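Local atomic coordinates of 2-oxoglutarate (2OG) and Fe(II)-dependent oxygenase superfamily protein (Arabidopsis thaliana, PDB entry 6KWB), a protein that probably catalyses the irreversible, 2-oxoglutarate-dependent oxidation of the auxin indole-3-acetic acid to inactive 2-oxoindole-3-acetic acid. Residues A[150-155]-A[240-245]. Sequence-based numbering, arbitrary orientation.
With AKG (2-oxoglutaric acid), chain E.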
ATOM      1  N   ARG A 150      -1.547   2.717  -7.212  1.00 57.28           N
ATOM      2  CA  ARG A 150      -2.790   2.117  -7.637  1.00 59.85           C
ATOM      3  C   ARG A 150      -3.954   2.702  -6.849  1.00 62.14           C
ATOM      4  O   ARG A 150      -3.979   2.657  -5.619  1.00 60.94           O
ATOM      5  CB  ARG A 150      -2.725   0.590  -7.498  1.00 59.04           C
ATOM      6  CG  ARG A 150      -4.083  -0.097  -7.595  1.00 62.96           C
ATOM      7  CD  ARG A 150      -4.080  -1.460  -8.327  1.00 57.14           C
ATOM      8  NE  ARG A 150      -3.970  -1.256  -9.763  1.00 72.23           N
ATOM      9  CZ  ARG A 150      -4.661  -1.915 -10.692  1.00 69.17           C
ATOM     10  NH1 ARG A 150      -5.546  -2.842 -10.358  1.00 73.62           N
ATOM     11  NH2 ARG A 150      -4.463  -1.630 -11.971  1.00 61.07           N
ATOM     12  N   ILE A 151      -4.930   3.242  -7.579  1.00 61.61           N
ATOM     13  CA  ILE A 151      -6.088   3.855  -6.947  1.00 60.38           C
ATOM     14  C   ILE A 151      -7.243   2.950  -7.257  1.00 61.17           C
ATOM     15  O   ILE A 151      -7.293   2.364  -8.327  1.00 61.52           O
ATOM     16  CB  ILE A 151      -6.344   5.276  -7.456  1.00 58.61           C
ATOM     17  CG1 ILE A 151      -6.426   5.286  -8.973  1.00 61.97           C
ATOM     18  CG2 ILE A 151      -5.216   6.158  -7.072  1.00 59.31           C
ATOM     19  CD1 ILE A 151      -6.617   6.672  -9.559  1.00 61.15           C
ATOM     20  N   ASN A 152      -8.152   2.803  -6.306  1.00 61.82           N
ATOM     21  CA  ASN A 152      -9.197   1.799  -6.429  1.00 61.34           C
ATOM     22  C   ASN A 152     -10.581   2.351  -6.156  1.00 65.21           C
ATOM     23  O   ASN A 152     -10.749   3.127  -5.229  1.00 66.66           O
ATOM     24  CB  ASN A 152      -8.920   0.662  -5.453  1.00 67.12           C
ATOM     25  CG  ASN A 152      -7.476   0.205  -5.494  1.00 71.21           C
ATOM     26  OD1 ASN A 152      -7.044  -0.469  -6.441  1.00 68.47           O
ATOM     27  ND2 ASN A 152      -6.712   0.577  -4.459  1.00 62.18           N
ATOM     28  N   LYS A 153     -11.569   1.902  -6.933  1.00 67.97           N
ATOM     29  CA  LYS A 153     -12.984   2.233  -6.730  1.00 65.42           C
ATOM     30  C   LYS A 153     -13.847   1.006  -6.491  1.00 70.60           C
ATOM     31  O   LYS A 153     -14.038   0.198  -7.395  1.00 73.98           O
ATOM     32  CB  LYS A 153     -13.542   2.977  -7.931  1.00 66.50           C
ATOM     33  CG  LYS A 153     -14.972   3.434  -7.748  1.00 72.92           C
ATOM     34  CD  LYS A 153     -15.473   4.132  -9.014  1.00 73.15           C
ATOM     35  CE  LYS A 153     -16.945   4.471  -8.949  1.00 68.99           C
ATOM     36  NZ  LYS A 153     -17.285   5.212 -10.183  1.00 80.87           N
ATOM     37  N   TYR A 154     -14.386   0.881  -5.286  1.00 71.17           N
ATOM     38  CA  TYR A 154     -15.249  -0.245  -4.962  1.00 74.64           C
ATOM     39  C   TYR A 154     -16.729   0.094  -5.072  1.00 75.46           C
ATOM     40  O   TYR A 154     -17.206   1.040  -4.453  1.00 80.35           O
ATOM     41  CB  TYR A 154     -14.955  -0.729  -3.554  1.00 75.21           C
ATOM     42  CG  TYR A 154     -13.554  -1.204  -3.416  1.00 77.83           C
ATOM     43  CD1 TYR A 154     -13.205  -2.517  -3.710  1.00 78.32           C
ATOM     44  CD2 TYR A 154     -12.550  -0.317  -3.058  1.00 76.18           C
ATOM     45  CE1 TYR A 154     -11.886  -2.942  -3.596  1.00 79.71           C
ATOM     46  CE2 TYR A 154     -11.246  -0.724  -2.957  1.00 76.91           C
ATOM     47  CZ  TYR A 154     -10.913  -2.034  -3.217  1.00 78.10           C
ATOM     48  OH  TYR A 154      -9.599  -2.400  -3.094  1.00 83.36           O
ATOM     49  N   HIS A 155     -17.443  -0.693  -5.865  1.00 80.53           N
ATOM     50  CA  HIS A 155     -18.882  -0.535  -6.031  1.00 88.46           C
ATOM     51  C   HIS A 155     -19.672  -1.627  -5.308  1.00 86.79           C
ATOM     52  O   HIS A 155     -19.841  -2.722  -5.842  1.00 84.95           O
ATOM     53  CB  HIS A 155     -19.250  -0.549  -7.513  1.00 87.85           C
ATOM     54  CG  HIS A 155     -20.700  -0.274  -7.765  1.00100.19           C
ATOM     55  ND1 HIS A 155     -21.230   0.998  -7.783  1.00102.37           N
ATOM     56  CD2 HIS A 155     -21.739  -1.117  -7.983  1.00100.75           C
ATOM     57  CE1 HIS A 155     -22.530   0.928  -8.015  1.00 98.09           C
ATOM     58  NE2 HIS A 155     -22.863  -0.345  -8.140  1.00 98.09           N
ATOM     59  N   SER A 240      -9.955   4.012  -2.381  1.00 66.50           N
ATOM     60  CA  SER A 240      -8.748   3.829  -1.579  1.00 62.58           C
ATOM     61  C   SER A 240      -7.539   4.064  -2.460  1.00 61.17           C
ATOM     62  O   SER A 240      -7.583   3.863  -3.675  1.00 61.63           O
ATOM     63  CB  SER A 240      -8.681   2.453  -0.961  1.00 64.41           C
ATOM     64  OG  SER A 240      -8.142   1.565  -1.912  1.00 63.75           O
ATOM     65  N   ILE A 241      -6.478   4.571  -1.862  1.00 57.69           N
ATOM     66  CA  ILE A 241      -5.266   4.825  -2.606  1.00 59.21           C
ATOM     67  C   ILE A 241      -4.135   4.011  -2.032  1.00 55.25           C
ATOM     68  O   ILE A 241      -3.881   4.103  -0.840  1.00 53.76           O
ATOM     69  CB  ILE A 241      -4.885   6.319  -2.555  1.00 54.46           C
ATOM     70  CG1 ILE A 241      -6.081   7.198  -2.913  1.00 59.30           C
ATOM     71  CG2 ILE A 241      -3.700   6.578  -3.425  1.00 53.41           C
ATOM     72  CD1 ILE A 241      -6.040   8.627  -2.264  1.00 59.54           C
ATOM     73  N   ALA A 242      -3.427   3.260  -2.875  1.00 56.90           N
ATOM     74  CA  ALA A 242      -2.344   2.390  -2.402  1.00 52.03           C
ATOM     75  C   ALA A 242      -1.037   2.633  -3.147  1.00 51.74           C
ATOM     76  O   ALA A 242      -1.024   2.727  -4.368  1.00 53.02           O
ATOM     77  CB  ALA A 242      -2.734   0.936  -2.539  1.00 49.71           C
ATOM     78  N   SER A 243       0.063   2.701  -2.396  1.00 51.04           N
ATOM     79  CA  SER A 243       1.380   2.832  -2.985  1.00 52.36           C
ATOM     80  C   SER A 243       2.220   1.691  -2.518  1.00 54.06           C
ATOM     81  O   SER A 243       2.406   1.505  -1.327  1.00 57.26           O
ATOM     82  CB  SER A 243       2.034   4.156  -2.621  1.00 56.62           C
ATOM     83  OG  SER A 243       1.174   5.228  -2.963  1.00 61.41           O
ATOM     84  N   PHE A 244       2.719   0.924  -3.472  1.00 53.05           N
ATOM     85  CA  PHE A 244       3.449  -0.287  -3.178  1.00 55.46           C
ATOM     86  C   PHE A 244       4.941  -0.086  -3.391  1.00 58.81           C
ATOM     87  O   PHE A 244       5.366   0.273  -4.488  1.00 57.05           O
ATOM     88  CB  PHE A 244       2.983  -1.447  -4.078  1.00 57.30           C
ATOM     89  CG  PHE A 244       1.493  -1.719  -4.058  1.00 58.23           C
ATOM     90  CD1 PHE A 244       0.918  -2.455  -3.024  1.00 63.36           C
ATOM     91  CD2 PHE A 244       0.680  -1.330  -5.111  1.00 59.81           C
ATOM     92  CE1 PHE A 244      -0.437  -2.740  -3.005  1.00 60.84           C
ATOM     93  CE2 PHE A 244      -0.690  -1.621  -5.097  1.00 58.07           C
ATOM     94  CZ  PHE A 244      -1.242  -2.318  -4.040  1.00 57.14           C
ATOM     95  N   LEU A 245       5.739  -0.303  -2.349  1.00 54.22           N
ATOM     96  CA  LEU A 245       7.178  -0.451  -2.554  1.00 61.84           C
ATOM     97  C   LEU A 245       7.401  -1.896  -2.949  1.00 56.24           C
ATOM     98  O   LEU A 245       7.051  -2.777  -2.189  1.00 61.91           O
ATOM     99  CB  LEU A 245       7.990  -0.137  -1.301  1.00 60.07           C
ATOM    100  CG  LEU A 245       9.505  -0.312  -1.465  1.00 61.46           C
ATOM    101  CD1 LEU A 245      10.089   0.670  -2.473  1.00 60.53           C
ATOM    102  CD2 LEU A 245      10.218  -0.201  -0.143  1.00 63.08           C
TER
HETATM  103  C1  AKG E 302      -4.757  -2.881  -2.434  1.00 83.76           C
HETATM  104  O1  AKG E 302      -4.896  -1.992  -3.322  1.00 77.10           O
HETATM  105  O2  AKG E 302      -3.858  -3.768  -2.527  1.00 85.65           O
HETATM  106  C2  AKG E 302      -5.682  -2.899  -1.238  1.00 86.50           C
HETATM  107  O5  AKG E 302      -5.623  -3.859  -0.468  1.00 83.62           O
HETATM  108  C3  AKG E 302      -6.648  -1.726  -1.056  1.00 76.69           C
HETATM  109  C4  AKG E 302      -7.403  -1.767   0.269  1.00 80.83           C
HETATM  110  C5  AKG E 302      -8.699  -0.980   0.165  1.00 85.24           C
HETATM  111  O3  AKG E 302      -9.362  -0.635   1.194  1.00 85.32           O
HETATM  112  O4  AKG E 302      -9.122  -0.677  -0.983  1.00 79.98           O
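Two antiparallel neighbours in the major sheet of the double-stranded beta-helix, 150-155 and 240-245, form part of the 2-oxoglutarate site. R150 with A242 and N152 with S240 are hydrogen-bonded pairs, each closed by two backbone bonds. I151 and I241 form the non-hydrogen-bonded pair between them. Their CG2 methyls meet at 4.0 Å on the sheet face turned from the cosubstrate. The opposite face carries the site. There N152 ND2 donates to S240 OG at 3.1 Å, with the hydroxyl near the amide plane and the bond fairly straight (159°). The same ND2 reaches AKG O1 at 3.3 Å, a weak bond. N152 OD1 is held by Y81 OH, so the amide is gripped at both ends. A chi1 of 84° sets S240 OG over its own backbone, at the edge of the Y154 ring. Y154 OH and S240 OG both donate to AKG O4, though the modelled position of O4 is doubtful. R238 NH1 is also hydrogen-bonded to AKG. F244 turns a ring edge to AKG, CZ lying 3.4 Å from O2, while its CE2 meets R150 CB at 3.8 Å. An alanine in place of N152 would probably leave S240 OG and Y81 OH without their amide partner and AKG O1 without its weak bond. A strand pair lining the cosubstrate pocket, with R238 and S240 as the R-x-S pair, is characteristic of this oxygenase family.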